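Local structure of cellobiose 2-epimerase (Ruminococcus albus, 3VW5) at residues 265-268 / 269-273; 313-316 / 317-321; 379-382 / 383-387. The protein catalyses the reversible epimerization of cellobiose to 4-O-beta-D-glucopyranosyl-D-mannose. The protein carries 2 engineered substitutions. All coordinates share one frame; numbering follows the deposited sequence.

In the fold
All three contacts are local, each joining neighbouring turns along one helix of an (alpha/alpha)6 barrel, so none closes a long loop. They follow in series from the N terminus, without nesting or crossing. Interaction 1 lies in helix 261-281 of the outer layer, interaction 2 near the C-terminal end of helix 303-318 in the inner layer, and interaction 3 at the end of helix 373-385, also inner. Interaction 2 links the other two: Leu272 of interaction 1 packs on its Ala316, His319 and Ser320, and Ala268 on His319, while Arg385 of interaction 3 reaches its amide side chains. Interactions 1 and 3 do not touch, their nearest atoms being about 10 Å apart.

Interaction 1. Residues 265-268 / 269-273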
loop_
_atom_site.group_PDB
_atom_site.type_symbol
_atom_site.label_atom_id
_atom_site.label_comp_id
_atom_site.label_asym_id
_atom_site.label_seq_id
_atom_site.Cartn_x
_atom_site.Cartn_y
_atom_site.Cartn_z
ATOM N N LYS A 265 -14.101 16.407 -9.192
ATOM C CA LYS A 265 -13.611 17.771 -9.369
ATOM C C LYS A 265 -13.121 18.295 -8.020
ATOM O O LYS A 265 -12.087 18.966 -7.926
ATOM C CB LYS A 265 -14.712 18.679 -9.949
ATOM C CG LYS A 265 -14.207 20.007 -10.517
ATOM C CD LYS A 265 -15.045 21.203 -10.038
ATOM C CE LYS A 265 -14.154 22.345 -9.492
ATOM N NZ LYS A 265 -14.881 23.360 -8.642
ATOM N N GLN A 266 -13.877 17.961 -6.978
ATOM C CA GLN A 266 -13.574 18.396 -5.629
ATOM C C GLN A 266 -12.229 17.817 -5.203
ATOM O O GLN A 266 -11.324 18.537 -4.782
ATOM C CB GLN A 266 -14.680 17.924 -4.678
ATOM C CG GLN A 266 -14.802 18.738 -3.402
ATOM C CD GLN A 266 -15.720 18.094 -2.376
ATOM O OE1 GLN A 266 -15.688 18.447 -1.194
ATOM N NE2 GLN A 266 -16.544 17.151 -2.819
ATOM N N PHE A 267 -12.110 16.499 -5.323
ATOM C CA PHE A 267 -10.900 15.812 -4.914
ATOM C C PHE A 267 -9.689 16.102 -5.803
ATOM O O PHE A 267 -8.564 16.225 -5.304
ATOM C CB PHE A 267 -11.163 14.318 -4.739
ATOM C CG PHE A 267 -11.685 13.979 -3.370
ATOM C CD1 PHE A 267 -10.817 13.579 -2.361
ATOM C CD2 PHE A 267 -13.033 14.126 -3.071
ATOM C CE1 PHE A 267 -11.290 13.294 -1.097
ATOM C CE2 PHE A 267 -13.515 13.849 -1.810
ATOM C CZ PHE A 267 -12.646 13.430 -0.821
ATOM N N ALA A 268 -9.916 16.252 -7.102
ATOM C CA ALA A 268 -8.832 16.580 -8.018
ATOM C C ALA A 268 -8.172 17.912 -7.672
ATOM O O ALA A 268 -6.962 18.096 -7.880
ATOM C CB ALA A 268 -9.317 16.579 -9.455
ATOM N N GLU A 269 -8.948 18.845 -7.133
ATOM C CA GLU A 269 -8.369 20.134 -6.759
ATOM C C GLU A 269 -7.614 20.043 -5.446
ATOM O O GLU A 269 -6.543 20.625 -5.310
ATOM C CB GLU A 269 -9.424 21.242 -6.721
ATOM C CG GLU A 269 -10.016 21.507 -8.097
ATOM C CD GLU A 269 -10.589 22.908 -8.253
ATOM O OE1 GLU A 269 -10.477 23.709 -7.285
ATOM O OE2 GLU A 269 -11.147 23.204 -9.347
ATOM N N MET A 270 -8.164 19.301 -4.489
ATOM C CA MET A 270 -7.485 19.082 -3.218
ATOM C C MET A 270 -6.187 18.301 -3.438
ATOM O O MET A 270 -5.119 18.699 -2.974
ATOM C CB MET A 270 -8.391 18.335 -2.238
ATOM C CG MET A 270 -7.839 18.262 -0.819
ATOM S SD MET A 270 -8.814 17.207 0.274
ATOM C CE MET A 270 -8.514 15.591 -0.435
ATOM N N ASP A 271 -6.290 17.197 -4.170
ATOM C CA ASP A 271 -5.137 16.347 -4.443
ATOM C C ASP A 271 -3.986 17.077 -5.152
ATOM O O ASP A 271 -2.803 16.894 -4.796
ATOM C CB ASP A 271 -5.583 15.117 -5.231
ATOM C CG ASP A 271 -6.480 14.215 -4.414
ATOM O OD1 ASP A 271 -6.337 14.231 -3.171
ATOM O OD2 ASP A 271 -7.324 13.502 -5.003
ATOM N N LEU A 272 -4.337 17.898 -6.145
ATOM C CA LEU A 272 -3.357 18.751 -6.805
ATOM C C LEU A 272 -2.658 19.661 -5.789
ATOM O O LEU A 272 -1.437 19.844 -5.840
ATOM C CB LEU A 272 -4.008 19.584 -7.909
ATOM C CG LEU A 272 -3.933 19.002 -9.326
ATOM C CD1 LEU A 272 -4.663 19.883 -10.312
ATOM C CD2 LEU A 272 -2.497 18.812 -9.766
ATOM N N LYS A 273 -3.423 20.233 -4.861
ATOM C CA LYS A 273 -2.826 21.142 -3.898
ATOM C C LYS A 273 -1.798 20.406 -3.064
ATOM O O LYS A 273 -0.739 20.946 -2.758
ATOM C CB LYS A 273 -3.884 21.777 -2.994
ATOM C CG LYS A 273 -4.561 22.988 -3.597
ATOM C CD LYS A 273 -5.645 23.501 -2.693
ATOM C CE LYS A 273 -6.673 24.290 -3.486
ATOM N NZ LYS A 273 -7.911 24.510 -2.675
#
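Residues Lys265 to Lys273 form regular alpha-helix, in which the carbonyls of Lys265, Gln266, Phe267 and Ala268 accept in turn from the amides of Glu269, Met270, Asp271 and Leu272, the Asp271 N to Phe267 O bond measuring 2.7 Å. The exposed face carries a charge pair one turn apart. Lys265 bends at chi2 and chi3, and its side chain crosses that of Glu269 at a slant. Its NZ stays 3.8 Å from Glu269 OE2, so the salt bridge is long. Such long, flexible residues suit a surface position.

The buried face is largely apolar, apart from Asp271. Met270 and Phe267 lie side by side and point the same way: with the methionine CG trans to the backbone N (chi1 -171°), the chain runs alongside the phenylalanine and its terminal methyl CE touches CD1, at 3.6 Å, and CE1. The sulfur SD is 5.4 Å from the ring centroid and set obliquely to the ring, a Met-aromatic contact. Asp271 puts OD2 near the plane of the same ring, at its edge. This buried carboxylate also lies close to Asp252 OD1, which may raise the pKa of one of the two, the more so as Phe267 O is also near OD2.

Within the barrel, helix 261-281 belongs to the outer layer. Phe267 and Met270 press on Met251 of the inner helix 241-258, Phe267 also meets Leu209 and Arg213 of the outer helix 199-216, and Met270 reaches Tyr217 of strand 217-218.

Interaction 2. Residues 313-316 / 317-321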
loop_
_atom_site.group_PDB
_atom_site.type_symbol
_atom_site.label_atom_id
_atom_site.label_comp_id
_atom_site.label_asym_id
_atom_site.label_seq_id
_atom_site.Cartn_x
_atom_site.Cartn_y
_atom_site.Cartn_z
ATOM N N PHE A 313 3.045 11.891 -8.932
ATOM C CA PHE A 313 3.477 12.978 -9.796
ATOM C C PHE A 313 2.925 12.859 -11.226
ATOM O O PHE A 313 2.570 13.868 -11.851
ATOM C CB PHE A 313 5.004 13.046 -9.826
ATOM C CG PHE A 313 5.609 13.686 -8.612
ATOM C CD1 PHE A 313 4.896 14.633 -7.878
ATOM C CD2 PHE A 313 6.901 13.346 -8.204
ATOM C CE1 PHE A 313 5.452 15.232 -6.759
ATOM C CE2 PHE A 313 7.465 13.937 -7.088
ATOM C CZ PHE A 313 6.735 14.886 -6.364
ATOM N N ILE A 314 2.886 11.631 -11.745
ATOM C CA ILE A 314 2.339 11.380 -13.071
ATOM C C ILE A 314 0.847 11.692 -13.061
ATOM O O ILE A 314 0.337 12.381 -13.949
ATOM C CB ILE A 314 2.596 9.930 -13.523
ATOM C CG1 ILE A 314 4.094 9.747 -13.808
ATOM C CG2 ILE A 314 1.736 9.574 -14.737
ATOM C CD1 ILE A 314 4.475 8.355 -14.239
ATOM N N ASN A 315 0.169 11.196 -12.031
ATOM C CA ASN A 315 -1.229 11.502 -11.788
ATOM C C ASN A 315 -1.496 13.005 -11.708
ATOM O O ASN A 315 -2.502 13.499 -12.235
ATOM C CB ASN A 315 -1.697 10.823 -10.505
ATOM C CG ASN A 315 -3.184 10.959 -10.289
ATOM O OD1 ASN A 315 -3.976 10.244 -10.907
ATOM N ND2 ASN A 315 -3.575 11.875 -9.413
ATOM N N ALA A 316 -0.596 13.732 -11.046
ATOM C CA ALA A 316 -0.748 15.177 -10.910
ATOM C C ALA A 316 -0.622 15.849 -12.276
ATOM O O ALA A 316 -1.357 16.799 -12.579
ATOM C CB ALA A 316 0.258 15.750 -9.923
ATOM N N TYR A 317 0.295 15.350 -13.104
ATOM C CA TYR A 317 0.397 15.820 -14.479
ATOM C C TYR A 317 -0.935 15.565 -15.192
ATOM O O TYR A 317 -1.551 16.486 -15.735
ATOM C CB TYR A 317 1.547 15.126 -15.218
ATOM C CG TYR A 317 1.548 15.408 -16.704
ATOM C CD1 TYR A 317 1.947 16.652 -17.192
ATOM C CD2 TYR A 317 1.129 14.444 -17.620
ATOM C CE1 TYR A 317 1.937 16.928 -18.551
ATOM C CE2 TYR A 317 1.115 14.707 -18.987
ATOM C CZ TYR A 317 1.522 15.951 -19.450
ATOM O OH TYR A 317 1.515 16.234 -20.807
ATOM N N GLN A 318 -1.390 14.316 -15.156
ATOM C CA GLN A 318 -2.641 13.945 -15.810
ATOM C C GLN A 318 -3.837 14.828 -15.429
ATOM O O GLN A 318 -4.731 15.035 -16.240
ATOM C CB GLN A 318 -2.971 12.481 -15.563
ATOM C CG GLN A 318 -2.053 11.533 -16.288
ATOM C CD GLN A 318 -2.447 10.077 -16.100
ATOM O OE1 GLN A 318 -2.620 9.601 -14.974
ATOM N NE2 GLN A 318 -2.584 9.358 -17.207
ATOM N N HIS A 319 -3.851 15.349 -14.206
ATOM C CA HIS A 319 -4.954 16.192 -13.757
ATOM C C HIS A 319 -4.680 17.676 -13.947
ATOM O O HIS A 319 -5.523 18.506 -13.605
ATOM C CB HIS A 319 -5.263 15.941 -12.281
ATOM C CG HIS A 319 -6.026 14.680 -12.022
ATOM N ND1 HIS A 319 -5.424 13.442 -11.961
ATOM C CD2 HIS A 319 -7.340 14.467 -11.779
ATOM C CE1 HIS A 319 -6.334 12.522 -11.705
ATOM N NE2 HIS A 319 -7.506 13.117 -11.589
ATOM N N SER A 320 -3.513 18.028 -14.481
ATOM C CA SER A 320 -3.128 19.444 -14.502
ATOM C C SER A 320 -2.512 19.958 -15.809
ATOM O O SER A 320 -2.642 21.142 -16.129
ATOM C CB SER A 320 -2.177 19.747 -13.341
ATOM O OG SER A 320 -0.936 19.103 -13.543
ATOM N N GLY A 321 -1.827 19.079 -16.536
ATOM C CA GLY A 321 -1.084 19.465 -17.723
ATOM C C GLY A 321 0.269 20.108 -17.431
ATOM O O GLY A 321 1.011 20.457 -18.352
#
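Asn315 and His319, one turn apart, make the close-knit part of this contact. The carbonyl oxygen Asn315 O is held twice by the histidine: His319 N donates at 3.0 Å, and the ring nitrogen ND1 at 2.9 Å with an N-H...O angle of 163°. The two donors approach from opposite faces of the carbonyl plane, and the oxygen lies in the plane of the imidazole, so the ring's rotation is fixed. Histidine suits the place because its ND1 can curl back to the chain. The Asn315 amide plane stands 50° from that ring, with OD1 3.4 Å from CE1; its ND2 donates to Asp252 and its OD1 accepts from Arg385, which satisfies both ends of a buried group.

A second side-chain-to-backbone bond follows at Ser320, whose OG donates to Ala316 O and also accepts from Asp322 N. The small methyl of Ala316 fits the buried side between helices.

Toward solvent the packing is looser. Gln318 is exposed, and its OE1 is bound by Arg385 rather than by its own helix turn. Gly321, with a positive phi of 79° that suits glycine, turns the chain away while its N bonds Tyr317 O.

This end of the inner helix 303-318 is flanked by outer helices: Ala316 and Tyr317 pack on Phe325 and Leu326 of helix 323-340, Ala316 and Ser320 on Ser275 and Leu272 of helix 261-281. Beside it in the inner layer, Asn315 meets Trp249 of helix 241-258.

Interaction 3. Residues 379-382 / 383-387; sequences CMEV and ITRGV
Charge pairing dominates the link between Glu381 and Arg385, one turn apart on the last stretch of helix. A single carboxylate oxygen, Glu381 OE1, receives both Arg385 NE at 2.8 Å and, by a weak bond, NH2. NE approaches nearly end-on to the C-O bond, but the carboxylate and guanidinium planes are 58° apart, so this is not the flat two-oxygen pairing. A bend at chi2 of Glu381 (-74°) folds its carboxylate over toward the arginine, which extends from CG to NE. The other oxygen, OE2, pairs with Arg253, while Arg385 NH1 ties the helix to Gln318 and Asn315 of helix 303-318.

The backbone supplies the usual helical bonds: Ile383 N to Cys379 O at 3.0 Å, Thr384 N to Met380 O at 2.9 Å and Arg385 N to Glu381 O. They weaken at Gly386, whose positive phi (43°) marks the exit from the helix and is easy for glycine; its N reaches Val382 O only weakly and also bonds Ile383 O. A water donates to Val382 O at 2.9 Å; its contacts with Val387 are too short to be relied on.

Apolar packing fills the rest. Buried Cys379 lies against Ile6, Leu10 and Ile14 of helix 2-19, and flexible Met380 against Phe56 of helix 47-64. Branched Val382 and Val387 meet Val310 and Ile314 of helix 303-318, so the inner helix 373-385 is wedged between both inner-layer neighbours and an outer helix.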
loop_
_atom_site.group_PDB
_atom_site.type_symbol
_atom_site.label_atom_id
_atom_site.label_comp_id
_atom_site.label_asym_id
_atom_site.label_seq_id
_atom_site.Cartn_x
_atom_site.Cartn_y
_atom_site.Cartn_z
ATOM N N CYS A 379 5.198 0.195 -11.309
ATOM C CA CYS A 379 5.506 -0.266 -12.648
ATOM C C CYS A 379 4.215 -0.382 -13.452
ATOM O O CYS A 379 4.095 0.206 -14.544
ATOM C CB CYS A 379 6.289 -1.575 -12.605
ATOM S SG CYS A 379 7.883 -1.414 -11.740
ATOM N N MET A 380 3.237 -1.089 -12.887
ATOM C CA MET A 380 1.960 -1.294 -13.559
ATOM C C MET A 380 1.192 -0.011 -13.805
ATOM O O MET A 380 0.580 0.149 -14.864
ATOM C CB MET A 380 1.111 -2.300 -12.798
ATOM C CG MET A 380 1.844 -3.604 -12.643
ATOM S SD MET A 380 0.931 -4.899 -11.819
ATOM C CE MET A 380 2.005 -5.263 -10.421
ATOM N N GLU A 381 1.228 0.913 -12.854
ATOM C CA GLU A 381 0.477 2.149 -13.008
ATOM C C GLU A 381 1.065 2.999 -14.120
ATOM O O GLU A 381 0.341 3.708 -14.823
ATOM C CB GLU A 381 0.437 2.934 -11.695
ATOM C CG GLU A 381 -0.643 2.489 -10.711
ATOM C CD GLU A 381 -2.065 2.915 -11.115
ATOM O OE1 GLU A 381 -2.229 3.967 -11.794
ATOM O OE2 GLU A 381 -3.024 2.192 -10.734
ATOM N N VAL A 382 2.385 2.921 -14.269
ATOM C CA VAL A 382 3.117 3.728 -15.242
ATOM C C VAL A 382 2.806 3.195 -16.618
ATOM O O VAL A 382 2.464 3.948 -17.542
ATOM C CB VAL A 382 4.640 3.656 -15.011
ATOM C CG1 VAL A 382 5.391 4.134 -16.254
ATOM C CG2 VAL A 382 5.047 4.470 -13.781
ATOM N N ILE A 383 2.923 1.876 -16.731
ATOM C CA ILE A 383 2.591 1.164 -17.946
ATOM C C ILE A 383 1.175 1.522 -18.381
ATOM O O ILE A 383 0.935 1.916 -19.524
ATOM C CB ILE A 383 2.695 -0.361 -17.728
ATOM C CG1 ILE A 383 4.161 -0.794 -17.758
ATOM C CG2 ILE A 383 1.873 -1.106 -18.770
ATOM C CD1 ILE A 383 4.379 -2.222 -17.360
ATOM N N THR A 384 0.248 1.410 -17.441
ATOM C CA THR A 384 -1.176 1.530 -17.724
ATOM C C THR A 384 -1.631 2.946 -18.088
ATOM O O THR A 384 -2.560 3.112 -18.873
ATOM C CB THR A 384 -1.984 1.014 -16.521
ATOM O OG1 THR A 384 -2.301 -0.369 -16.726
ATOM C CG2 THR A 384 -3.257 1.811 -16.338
ATOM N N ARG A 385 -0.981 3.960 -17.521
ATOM C CA ARG A 385 -1.343 5.348 -17.797
ATOM C C ARG A 385 -0.744 5.835 -19.112
ATOM O O ARG A 385 -1.141 6.862 -19.656
ATOM C CB ARG A 385 -0.873 6.253 -16.655
ATOM C CG ARG A 385 -1.563 5.982 -15.340
ATOM C CD ARG A 385 -0.957 6.797 -14.237
ATOM N NE ARG A 385 -1.485 6.385 -12.943
ATOM C CZ ARG A 385 -2.292 7.126 -12.189
ATOM N NH1 ARG A 385 -2.660 8.343 -12.589
ATOM N NH2 ARG A 385 -2.719 6.653 -11.025
ATOM N N GLY A 386 0.238 5.089 -19.598
ATOM C CA GLY A 386 0.954 5.430 -20.809
ATOM C C GLY A 386 1.359 6.882 -21.009
ATOM O O GLY A 386 1.324 7.371 -22.132
ATOM N N VAL A 387 1.742 7.594 -19.955
ATOM C CA VAL A 387 2.436 8.852 -20.201
ATOM C C VAL A 387 3.934 8.649 -20.080
ATOM O O VAL A 387 4.422 8.113 -19.093
ATOM C CB VAL A 387 1.909 10.057 -19.371
ATOM C CG1 VAL A 387 0.966 9.604 -18.298
ATOM C CG2 VAL A 387 3.052 10.881 -18.823
HETATM O O HOH W 1 2.764 6.845 -17.777
#